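Local coordinates for protein Thf1 (PDB 5MJR) that associates with the FtsH protease complex involved in photosystem II repair in cyanobacteria and may take part in building photosynthetic membranes, at residues H40-Y43 with R44-I47; V154-Y157 with A158-Q161. All blocks are in the same frame, centred on the assembly; numbering follows the deposited sequence.

Overall arrangement
Both contacts are short pieces of helix in a single all-helical chain, and both fall within its thylakoid formation protein family region. Contact 1 comes first along the chain and forms the N-terminal start of helix 41-58. Contact 2 follows much later, inside helix 150-162. Their centres are 24 Å apart and their nearest atoms about 11 Å apart, so they do not touch. Contact 1 is a surface contact, centred 18 Å from the middle of the chain. Contact 2 is largely buried, 8 Å from that middle. One is thus a helix start near the surface, with its arginines exposed and its apolar residues packed on other parts of the chain; the other belongs to a helix in the interior.

Contact 1: H40-Y43 with R44-I47; sequences HSIY and RRFI
Tyr43, Arg44 and Ser41 carry most of this contact, in the first turns of helix 41-58. Tyr43 O accepts a nearly straight bond from Ile47 N at 2.8 Å. The end of Ile47 lies beside the same carbonyl, and Ile47 CD1 is 4.3 Å from Tyr43 CB. The Tyr43 ring turns to other parts of the chain, where it meets Tyr84 edge-to-face.

Arg44 N bonds to His40 O at 2.9 Å. Its side chain starts with CG beside the backbone N (chi1 -70°) and bends at chi3, which carries the guanidinium back over the helix start. One face of that group covers Ser41 CA, off centre. Its NH1 donates to Ile39 O, just before the segment.

Arg45 folds back in a similar way. Its guanidinium lies with one face over Ser41 O and Ile42 CA, and Arg45 NH2 comes within 3.8 Å of Ile42 CG1. A water accepts from Arg45 NH1 at 2.9 Å and also bonds Ser41 OG at 2.7 Å, bridging the two side chains.

His40 is the N-cap. Its ND1 accepts from Ile42 N at 3.0 Å, with the donor tilted 22° from the ring plane. Because ND1 accepts this bond, it carries no proton here. Two arginines beside the cap would probably also disfavour a charged histidine. The Arg44 bond to Ile39 O ties that side chain to the residue before the cap. The His40 cap gives a first-turn N-H, that of Ile42, an acceptor that the beginning of a helix lacks.

Contact 2: V154-Y157 with A158-Q161; sequences VGLY and AFLQ
Leu160 N to Leu156 O and Gln161 N to Tyr157 O are backbone bonds, both 2.9 Å long. Phe159 N to Gly155 O and Ala158 N to Val154 O are both 3.0 Å. Each of the four runs from an N-H to the carbonyl four residues earlier.

Beyond the backbone, Gln161 CG rests over one face of the Tyr157 ring. It is 4.2 Å from the centroid and 24° off the ring normal, a CH-pi contact offset toward the rim. The amide continues past the CE2 side of the ring, and Gln161 CD comes within 3.4 Å of Tyr157 CE2. The amide and ring planes are 33° apart. The ring is swung to this position by a chi1 of -177°, with CG beside the carbonyl carbon. An alanine at Tyr157 would remove the ring face under Gln161 CG and the ring atoms beside its amide, and would probably leave the glutamine side chain freer to turn.

On another side of the helix, Leu156 packs on two residues of the next turn. Leu156 CD1 is 4.1 Å from Phe159 CD2, while Leu156 CG touches Leu160 CD1. The Phe159 ring also meets Trp115. Leu156, Tyr157 and Leu160 all pack on helix 171-178, and Ala158 on helix 67-80. The arrangement is that of a regular alpha-helix in an all-helical core, with i to i+3 and i to i+4 side-chain pairs that face neighbouring helices.

Contact 1: H40-Y43 with R44-I47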
loop_
_atom_site.group_PDB
_atom_site.type_symbol
_atom_site.label_atom_id
_atom_site.label_comp_id
_atom_site.label_asym_id
_atom_site.label_seq_id
_atom_site.Cartn_x
_atom_site.Cartn_y
_atom_site.Cartn_z
ATOM N N HIS A 40 -1.226 22.026 2.828
ATOM C CA HIS A 40 -1.142 22.335 4.241
ATOM C C HIS A 40 -0.051 21.601 4.942
ATOM O O HIS A 40 0.190 20.403 4.626
ATOM C CB HIS A 40 -2.499 22.031 4.911
ATOM C CG HIS A 40 -2.637 22.597 6.248
ATOM N ND1 HIS A 40 -2.182 21.969 7.366
ATOM C CD2 HIS A 40 -3.163 23.802 6.652
ATOM C CE1 HIS A 40 -2.327 22.792 8.404
ATOM N NE2 HIS A 40 -2.946 23.894 7.979
ATOM N N SER A 41 0.624 22.189 5.900
ATOM C CA SER A 41 1.672 21.518 6.683
ATOM C C SER A 41 1.347 20.155 7.246
ATOM O O SER A 41 2.201 19.301 7.290
ATOM C CB SER A 41 2.216 22.435 7.827
ATOM O OG SER A 41 1.190 22.842 8.620
ATOM N N ILE A 42 0.098 19.977 7.679
ATOM C CA ILE A 42 -0.265 18.648 8.201
ATOM C C ILE A 42 0.018 17.579 7.130
ATOM O O ILE A 42 0.559 16.484 7.453
ATOM C CB ILE A 42 -1.744 18.660 8.596
ATOM C CG1 ILE A 42 -2.032 19.497 9.805
ATOM C CG2 ILE A 42 -2.237 17.245 8.834
ATOM C CD1 ILE A 42 -3.498 19.788 10.047
ATOM N N TYR A 43 -0.382 17.883 5.907
ATOM C CA TYR A 43 -0.295 16.924 4.812
ATOM C C TYR A 43 1.082 16.882 4.174
ATOM O O TYR A 43 1.537 15.807 3.797
ATOM C CB TYR A 43 -1.383 17.253 3.796
ATOM C CG TYR A 43 -2.730 16.914 4.343
ATOM C CD1 TYR A 43 -3.182 15.600 4.387
ATOM C CD2 TYR A 43 -3.570 17.846 4.915
ATOM C CE1 TYR A 43 -4.403 15.251 4.901
ATOM C CE2 TYR A 43 -4.781 17.538 5.470
ATOM C CZ TYR A 43 -5.218 16.243 5.458
ATOM O OH TYR A 43 -6.391 15.879 6.002
ATOM N N ARG A 44 1.805 17.997 4.186
ATOM C CA ARG A 44 3.220 17.959 3.709
ATOM C C ARG A 44 3.995 16.974 4.565
ATOM O O ARG A 44 4.852 16.238 4.012
ATOM C CB ARG A 44 3.855 19.331 3.752
ATOM C CG ARG A 44 3.288 20.249 2.720
ATOM C CD ARG A 44 4.143 21.484 2.341
ATOM N NE ARG A 44 4.846 22.123 3.484
ATOM C CZ ARG A 44 4.360 23.113 4.239
ATOM N NH1 ARG A 44 3.141 23.604 4.086
ATOM N NH2 ARG A 44 5.069 23.632 5.251
ATOM N N ARG A 45 3.743 16.899 5.886
ATOM C CA ARG A 45 4.466 15.979 6.695
ATOM C C ARG A 45 4.213 14.498 6.239
ATOM O O ARG A 45 5.131 13.705 6.073
ATOM C CB ARG A 45 4.124 16.121 8.177
ATOM C CG ARG A 45 4.562 17.370 8.850
ATOM C CD ARG A 45 4.498 17.397 10.400
ATOM N NE ARG A 45 3.114 17.511 10.944
ATOM C CZ ARG A 45 2.430 18.680 11.062
ATOM N NH1 ARG A 45 2.968 19.860 10.684
ATOM N NH2 ARG A 45 1.202 18.711 11.613
ATOM N N PHE A 46 2.937 14.136 6.003
ATOM C CA PHE A 46 2.574 12.778 5.599
ATOM C C PHE A 46 3.110 12.479 4.204
ATOM O O PHE A 46 3.663 11.380 3.935
ATOM C CB PHE A 46 1.066 12.591 5.721
ATOM C CG PHE A 46 0.581 12.261 7.106
ATOM C CD1 PHE A 46 0.511 13.186 8.092
ATOM C CD2 PHE A 46 0.187 10.963 7.374
ATOM C CE1 PHE A 46 0.120 12.854 9.422
ATOM C CE2 PHE A 46 -0.290 10.597 8.611
ATOM C CZ PHE A 46 -0.302 11.563 9.676
ATOM N N ILE A 47 2.976 13.432 3.274
ATOM C CA ILE A 47 3.416 13.224 1.910
ATOM C C ILE A 47 4.917 13.081 1.836
ATOM O O ILE A 47 5.446 12.150 1.171
ATOM C CB ILE A 47 2.897 14.328 0.975
ATOM C CG1 ILE A 47 1.375 14.277 0.874
ATOM C CG2 ILE A 47 3.552 14.256 -0.384
ATOM C CD1 ILE A 47 0.780 15.594 0.407
HETATM O O HOH W 1 0.752 21.759 11.093
#

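Contact 2: V154-Y157 with A158-Q161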
loop_
_atom_site.group_PDB
_atom_site.type_symbol
_atom_site.label_atom_id
_atom_site.label_comp_id
_atom_site.label_asym_id
_atom_site.label_seq_id
_atom_site.Cartn_x
_atom_site.Cartn_y
_atom_site.Cartn_z
ATOM N N VAL A 154 -0.240 -3.096 4.575
ATOM C CA VAL A 154 -1.377 -2.273 4.228
ATOM C C VAL A 154 -2.072 -2.856 3.012
ATOM O O VAL A 154 -3.298 -2.944 2.942
ATOM C CB VAL A 154 -1.001 -0.783 4.122
ATOM C CG1 VAL A 154 -2.207 0.030 3.646
ATOM C CG2 VAL A 154 -0.453 -0.265 5.463
ATOM N N GLY A 155 -1.297 -3.179 1.996
ATOM C CA GLY A 155 -1.838 -3.777 0.815
ATOM C C GLY A 155 -2.621 -5.098 1.125
ATOM O O GLY A 155 -3.700 -5.324 0.559
ATOM N N LEU A 156 -1.990 -5.970 1.945
ATOM C CA LEU A 156 -2.685 -7.224 2.314
ATOM C C LEU A 156 -4.048 -6.926 2.950
ATOM O O LEU A 156 -5.034 -7.519 2.589
ATOM C CB LEU A 156 -1.817 -8.058 3.220
ATOM C CG LEU A 156 -2.412 -9.348 3.698
ATOM C CD1 LEU A 156 -2.682 -10.338 2.582
ATOM C CD2 LEU A 156 -1.641 -9.989 4.796
ATOM N N TYR A 157 -4.091 -5.979 3.873
ATOM C CA TYR A 157 -5.348 -5.632 4.524
ATOM C C TYR A 157 -6.386 -5.154 3.539
ATOM O O TYR A 157 -7.571 -5.565 3.600
ATOM C CB TYR A 157 -5.056 -4.583 5.602
ATOM C CG TYR A 157 -6.319 -4.263 6.353
ATOM C CD1 TYR A 157 -6.820 -5.037 7.361
ATOM C CD2 TYR A 157 -6.971 -3.067 6.090
ATOM C CE1 TYR A 157 -7.915 -4.615 8.097
ATOM C CE2 TYR A 157 -8.102 -2.654 6.788
ATOM C CZ TYR A 157 -8.585 -3.464 7.767
ATOM O OH TYR A 157 -9.690 -3.028 8.483
ATOM N N ALA A 158 -5.968 -4.319 2.591
ATOM C CA ALA A 158 -6.930 -3.855 1.581
ATOM C C ALA A 158 -7.477 -4.951 0.720
ATOM O O ALA A 158 -8.647 -4.978 0.392
ATOM C CB ALA A 158 -6.297 -2.754 0.705
ATOM N N PHE A 159 -6.595 -5.909 0.372
ATOM C CA PHE A 159 -7.098 -7.096 -0.318
ATOM C C PHE A 159 -8.076 -7.881 0.512
ATOM O O PHE A 159 -9.147 -8.260 -0.016
ATOM C CB PHE A 159 -5.872 -7.949 -0.687
ATOM C CG PHE A 159 -6.202 -9.396 -0.975
ATOM C CD1 PHE A 159 -7.113 -9.755 -1.979
ATOM C CD2 PHE A 159 -5.672 -10.412 -0.241
ATOM C CE1 PHE A 159 -7.411 -11.080 -2.232
ATOM C CE2 PHE A 159 -6.008 -11.752 -0.461
ATOM C CZ PHE A 159 -6.879 -12.055 -1.443
ATOM N N LEU A 160 -7.760 -8.092 1.764
ATOM C CA LEU A 160 -8.633 -8.897 2.600
ATOM C C LEU A 160 -9.991 -8.232 2.731
ATOM O O LEU A 160 -11.011 -8.948 2.872
ATOM C CB LEU A 160 -7.968 -9.139 3.956
ATOM C CG LEU A 160 -6.744 -10.014 3.967
ATOM C CD1 LEU A 160 -6.085 -9.984 5.306
ATOM C CD2 LEU A 160 -6.984 -11.402 3.431
ATOM N N GLN A 161 -10.005 -6.908 2.743
ATOM C CA GLN A 161 -11.260 -6.204 2.767
ATOM C C GLN A 161 -12.213 -6.466 1.557
ATOM O O GLN A 161 -13.402 -6.259 1.739
ATOM C CB GLN A 161 -11.038 -4.755 2.912
ATOM C CG GLN A 161 -10.534 -4.262 4.247
ATOM C CD GLN A 161 -10.418 -2.728 4.319
ATOM O OE1 GLN A 161 -9.582 -2.103 3.671
ATOM N NE2 GLN A 161 -11.253 -2.129 5.094
#